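Local coordinates for 2-Keto-3-deoxy-(6-phospho-)gluconate aldolase (Thermoproteus tenax, PDB 2R91), which belongs to the dihydrodipicolinate synthetase family of TIM-barrel proteins and is an aldolase that assembles from four copies of the chain, at residues Ser196-Ile208 / Ala220-Glu232. Sequence-based numbering, arbitrary orientation.
Sequences SSANYLPELLAGI and ARSLQFLLDEIVE
The antiparallel helix hairpin that follows the last barrel strand is zipped together by Leu204, Ile208, Leu223 and Leu227; the axes of helix 202-208 and helix 220-232 come within 9.3 Å, with their directions 153° apart. Near the turn, Ile208 and Leu223 run alongside one another with their ends pointing opposite ways, CG1 of Ile208 lying 3.6 Å from CB of Leu223. Gly207, lacking a side chain, lets CD1 of Leu223 settle 3.7 Å from C of Gly207. One turn on, both methyls of Leu204 lie against the same patch of the partner helix, CD2 being 3.9 Å from the Leu223 carbonyl O and CD1 4.1 Å from CB of Leu227. In this TIM barrel the residues between strand 192-193 and helix 202-208 also lie against helix 220-232. Leu227 throws CG anti to its backbone N (chi1 175°): CD1 rests 3.6 Å from CB of Ser197 in the loop, and CD2 reaches CD2 of Leu205 on the helix that follows. Ser197 is small enough to admit these methyls, while its OG bonds to Asp179. The Tyr200 side chain lies roughly perpendicular to that of Leu227; its OH, hydrogen-bonded to Tyr239, touches CG2 of Val231 at 3.5 Å. Leu201 and Ile230 meet tip to tip, CD1 to CD1 at 3.7 Å, and both touch Phe250 of helix 239-251.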
loop_
_atom_site.group_PDB
_atom_site.type_symbol
_atom_site.label_atom_id
_atom_site.label_comp_id
_atom_site.label_asym_id
_atom_site.label_seq_id
_atom_site.Cartn_x
_atom_site.Cartn_y
_atom_site.Cartn_z
ATOM N N SER A 196 4.771 21.982 -9.036
ATOM C CA SER A 196 5.651 21.871 -10.211
ATOM C C SER A 196 5.193 22.703 -11.400
ATOM O O SER A 196 6.018 23.198 -12.172
ATOM C CB SER A 196 5.775 20.396 -10.625
ATOM O OG SER A 196 4.543 19.930 -11.200
ATOM N N SER A 197 3.873 22.880 -11.553
ATOM C CA SER A 197 3.345 23.679 -12.662
ATOM C C SER A 197 3.676 25.183 -12.584
ATOM O O SER A 197 3.466 25.913 -13.558
ATOM C CB SER A 197 1.810 23.523 -12.780
ATOM O OG SER A 197 1.187 23.910 -11.578
ATOM N N ALA A 198 4.172 25.665 -11.448
ATOM C CA ALA A 198 4.693 27.043 -11.436
ATOM C C ALA A 198 5.863 27.213 -12.408
ATOM O O ALA A 198 6.194 28.333 -12.779
ATOM C CB ALA A 198 5.072 27.499 -10.027
ATOM N N ASN A 199 6.486 26.113 -12.817
ATOM C CA ASN A 199 7.498 26.201 -13.863
ATOM C C ASN A 199 6.939 26.598 -15.218
ATOM O O ASN A 199 7.537 27.397 -15.921
ATOM C CB ASN A 199 8.258 24.882 -14.032
ATOM C CG ASN A 199 9.227 24.648 -12.910
ATOM O OD1 ASN A 199 10.296 25.264 -12.877
ATOM N ND2 ASN A 199 8.840 23.807 -11.953
ATOM N N TYR A 200 5.826 25.969 -15.616
ATOM C CA TYR A 200 5.341 26.130 -16.994
ATOM C C TYR A 200 4.102 26.996 -17.129
ATOM O O TYR A 200 3.886 27.558 -18.191
ATOM C CB TYR A 200 5.140 24.773 -17.685
ATOM C CG TYR A 200 4.352 23.720 -16.899
ATOM C CD1 TYR A 200 2.963 23.634 -17.001
ATOM C CD2 TYR A 200 5.015 22.757 -16.130
ATOM C CE1 TYR A 200 2.248 22.632 -16.301
ATOM C CE2 TYR A 200 4.324 21.767 -15.438
ATOM C CZ TYR A 200 2.934 21.703 -15.544
ATOM O OH TYR A 200 2.248 20.723 -14.856
ATOM N N LEU A 201 3.298 27.100 -16.071
ATOM C CA LEU A 201 2.084 27.927 -16.098
ATOM C C LEU A 201 1.877 28.734 -14.830
ATOM O O LEU A 201 0.811 28.668 -14.197
ATOM C CB LEU A 201 0.815 27.065 -16.408
ATOM C CG LEU A 201 0.687 26.714 -17.881
ATOM C CD1 LEU A 201 -0.304 25.539 -18.108
ATOM C CD2 LEU A 201 0.282 27.973 -18.680
ATOM N N PRO A 202 2.891 29.548 -14.453
ATOM C CA PRO A 202 2.744 30.370 -13.254
ATOM C C PRO A 202 1.526 31.290 -13.372
ATOM O O PRO A 202 0.886 31.572 -12.371
ATOM C CB PRO A 202 4.057 31.218 -13.246
ATOM C CG PRO A 202 4.566 31.185 -14.675
ATOM C CD PRO A 202 4.196 29.754 -15.115
ATOM N N GLU A 203 1.235 31.771 -14.581
ATOM C CA GLU A 203 0.111 32.700 -14.753
ATOM C C GLU A 203 -1.223 32.002 -14.486
ATOM O O GLU A 203 -2.165 32.634 -14.072
ATOM C CB GLU A 203 0.118 33.368 -16.130
ATOM C CG GLU A 203 0.051 32.436 -17.358
ATOM C CD GLU A 203 1.437 31.926 -17.835
ATOM O OE1 GLU A 203 2.140 31.282 -17.072
ATOM O OE2 GLU A 203 1.826 32.181 -18.992
ATOM N N LEU A 204 -1.287 30.693 -14.728
ATOM C CA LEU A 204 -2.478 29.904 -14.364
ATOM C C LEU A 204 -2.636 29.791 -12.852
ATOM O O LEU A 204 -3.749 29.930 -12.307
ATOM C CB LEU A 204 -2.441 28.519 -15.032
ATOM C CG LEU A 204 -3.708 27.612 -14.994
ATOM C CD1 LEU A 204 -3.596 26.447 -15.952
ATOM C CD2 LEU A 204 -3.927 27.032 -13.627
ATOM N N LEU A 205 -1.535 29.541 -12.136
ATOM C CA LEU A 205 -1.611 29.423 -10.683
ATOM C C LEU A 205 -2.029 30.760 -10.080
ATOM O O LEU A 205 -2.782 30.803 -9.122
ATOM C CB LEU A 205 -0.256 28.976 -10.081
ATOM C CG LEU A 205 0.350 27.655 -10.582
ATOM C CD1 LEU A 205 1.472 27.222 -9.603
ATOM C CD2 LEU A 205 -0.714 26.545 -10.706
ATOM N N ALA A 206 -1.492 31.848 -10.627
ATOM C CA ALA A 206 -1.845 33.201 -10.161
ATOM C C ALA A 206 -3.323 33.462 -10.460
ATOM O O ALA A 206 -4.016 34.049 -9.649
ATOM C CB ALA A 206 -0.949 34.262 -10.845
ATOM N N GLY A 207 -3.787 33.019 -11.621
ATOM C CA GLY A 207 -5.224 33.109 -11.954
ATOM C C GLY A 207 -6.088 32.359 -10.949
ATOM O O GLY A 207 -7.121 32.870 -10.499
ATOM N N ILE A 208 -5.662 31.160 -10.558
ATOM C CA ILE A 208 -6.404 30.426 -9.518
ATOM C C ILE A 208 -6.426 31.187 -8.206
ATOM O O ILE A 208 -7.474 31.316 -7.567
ATOM C CB ILE A 208 -5.821 29.010 -9.294
ATOM C CG1 ILE A 208 -5.983 28.177 -10.573
ATOM C CG2 ILE A 208 -6.485 28.343 -8.065
ATOM C CD1 ILE A 208 -5.404 26.741 -10.467
ATOM N N ALA A 220 -11.824 29.378 -10.408
ATOM C CA ALA A 220 -10.660 28.698 -9.784
ATOM C C ALA A 220 -10.703 27.202 -10.063
ATOM O O ALA A 220 -9.703 26.593 -10.467
ATOM C CB ALA A 220 -10.656 28.915 -8.276
ATOM N N ARG A 221 -11.877 26.599 -9.824
ATOM C CA ARG A 221 -12.047 25.183 -10.075
ATOM C C ARG A 221 -11.887 24.831 -11.553
ATOM O O ARG A 221 -11.286 23.824 -11.903
ATOM C CB ARG A 221 -13.422 24.714 -9.578
ATOM C CG ARG A 221 -13.593 23.203 -9.623
ATOM C CD ARG A 221 -14.796 22.806 -8.758
ATOM N NE ARG A 221 -16.037 23.321 -9.326
ATOM C CZ ARG A 221 -17.114 23.644 -8.606
ATOM N NH1 ARG A 221 -17.120 23.513 -7.283
ATOM N NH2 ARG A 221 -18.200 24.075 -9.218
ATOM N N SER A 222 -12.436 25.656 -12.431
ATOM C CA SER A 222 -12.278 25.434 -13.852
ATOM C C SER A 222 -10.809 25.495 -14.319
ATOM O O SER A 222 -10.373 24.666 -15.120
ATOM C CB SER A 222 -13.085 26.462 -14.637
ATOM O OG SER A 222 -12.835 26.264 -16.022
ATOM N N LEU A 223 -10.074 26.500 -13.846
ATOM C CA LEU A 223 -8.634 26.602 -14.124
ATOM C C LEU A 223 -7.899 25.363 -13.592
ATOM O O LEU A 223 -7.070 24.798 -14.282
ATOM C CB LEU A 223 -8.054 27.874 -13.480
ATOM C CG LEU A 223 -8.535 29.191 -14.112
ATOM C CD1 LEU A 223 -7.976 30.364 -13.354
ATOM C CD2 LEU A 223 -8.141 29.249 -15.587
ATOM N N GLN A 224 -8.212 24.964 -12.364
ATOM C CA GLN A 224 -7.667 23.716 -11.802
ATOM C C GLN A 224 -7.870 22.487 -12.688
ATOM O O GLN A 224 -6.949 21.660 -12.884
ATOM C CB GLN A 224 -8.233 23.457 -10.410
ATOM C CG GLN A 224 -7.680 22.149 -9.757
ATOM C CD GLN A 224 -6.198 22.276 -9.415
ATOM O OE1 GLN A 224 -5.327 21.671 -10.059
ATOM N NE2 GLN A 224 -5.914 23.064 -8.422
ATOM N N PHE A 225 -9.072 22.338 -13.230
ATOM C CA PHE A 225 -9.358 21.162 -14.034
ATOM C C PHE A 225 -8.568 21.204 -15.344
ATOM O O PHE A 225 -8.096 20.177 -15.832
ATOM C CB PHE A 225 -10.869 21.056 -14.323
ATOM C CG PHE A 225 -11.701 20.649 -13.126
ATOM C CD1 PHE A 225 -11.129 19.963 -12.047
ATOM C CD2 PHE A 225 -13.083 20.924 -13.097
ATOM C CE1 PHE A 225 -11.920 19.580 -10.923
ATOM C CE2 PHE A 225 -13.870 20.548 -12.001
ATOM C CZ PHE A 225 -13.292 19.867 -10.919
ATOM N N LEU A 226 -8.424 22.394 -15.909
ATOM C CA LEU A 226 -7.586 22.562 -17.096
ATOM C C LEU A 226 -6.132 22.149 -16.820
ATOM O O LEU A 226 -5.501 21.464 -17.619
ATOM C CB LEU A 226 -7.622 24.018 -17.539
ATOM C CG LEU A 226 -7.258 24.245 -18.989
ATOM C CD1 LEU A 226 -8.382 23.601 -19.934
ATOM C CD2 LEU A 226 -7.096 25.727 -19.241
ATOM N N LEU A 227 -5.607 22.592 -15.687
ATOM C CA LEU A 227 -4.266 22.172 -15.235
ATOM C C LEU A 227 -4.158 20.653 -15.068
ATOM O O LEU A 227 -3.176 20.036 -15.520
ATOM C CB LEU A 227 -3.926 22.856 -13.900
ATOM C CG LEU A 227 -2.582 22.416 -13.250
ATOM C CD1 LEU A 227 -1.401 22.629 -14.229
ATOM C CD2 LEU A 227 -2.340 23.135 -11.917
ATOM N N ASP A 228 -5.157 20.042 -14.416
ATOM C CA ASP A 228 -5.190 18.575 -14.248
ATOM C C ASP A 228 -5.062 17.819 -15.580
ATOM O O ASP A 228 -4.345 16.823 -15.677
ATOM C CB ASP A 228 -6.473 18.147 -13.506
ATOM C CG ASP A 228 -6.529 18.684 -12.095
ATOM O OD1 ASP A 228 -5.445 19.000 -11.536
ATOM O OD2 ASP A 228 -7.643 18.758 -11.530
ATOM N N GLU A 229 -5.741 18.308 -16.619
ATOM C CA GLU A 229 -5.692 17.661 -17.932
ATOM C C GLU A 229 -4.287 17.715 -18.496
ATOM O O GLU A 229 -3.822 16.779 -19.128
ATOM C CB GLU A 229 -6.595 18.391 -18.912
ATOM C CG GLU A 229 -8.083 18.284 -18.588
ATOM C CD GLU A 229 -8.964 19.088 -19.572
ATOM O OE1 GLU A 229 -8.479 19.461 -20.698
ATOM O OE2 GLU A 229 -10.141 19.334 -19.199
ATOM N N ILE A 230 -3.620 18.842 -18.272
ATOM C CA ILE A 230 -2.244 19.026 -18.772
ATOM C C ILE A 230 -1.295 18.109 -18.014
ATOM O O ILE A 230 -0.507 17.389 -18.613
ATOM C CB ILE A 230 -1.823 20.521 -18.661
ATOM C CG1 ILE A 230 -2.595 21.369 -19.693
ATOM C CG2 ILE A 230 -0.288 20.669 -18.872
ATOM C CD1 ILE A 230 -2.598 22.897 -19.394
ATOM N N VAL A 231 -1.376 18.125 -16.689
ATOM C CA VAL A 231 -0.611 17.183 -15.858
ATOM C C VAL A 231 -0.808 15.694 -16.252
ATOM O O VAL A 231 0.169 14.915 -16.377
ATOM C CB VAL A 231 -0.968 17.383 -14.372
ATOM C CG1 VAL A 231 -0.317 16.319 -13.476
ATOM C CG2 VAL A 231 -0.544 18.811 -13.928
ATOM N N GLU A 232 -2.068 15.316 -16.453
ATOM C CA GLU A 232 -2.418 13.969 -16.877
ATOM C C GLU A 232 -1.720 13.566 -18.176
ATOM O O GLU A 232 -1.173 12.477 -18.257
ATOM C CB GLU A 232 -3.955 13.832 -16.978
ATOM C CG GLU A 232 -4.584 13.589 -15.619
ATOM C CD GLU A 232 -6.069 13.956 -15.534
ATOM O OE1 GLU A 232 -6.745 14.039 -16.583
ATOM O OE2 GLU A 232 -6.539 14.167 -14.380
#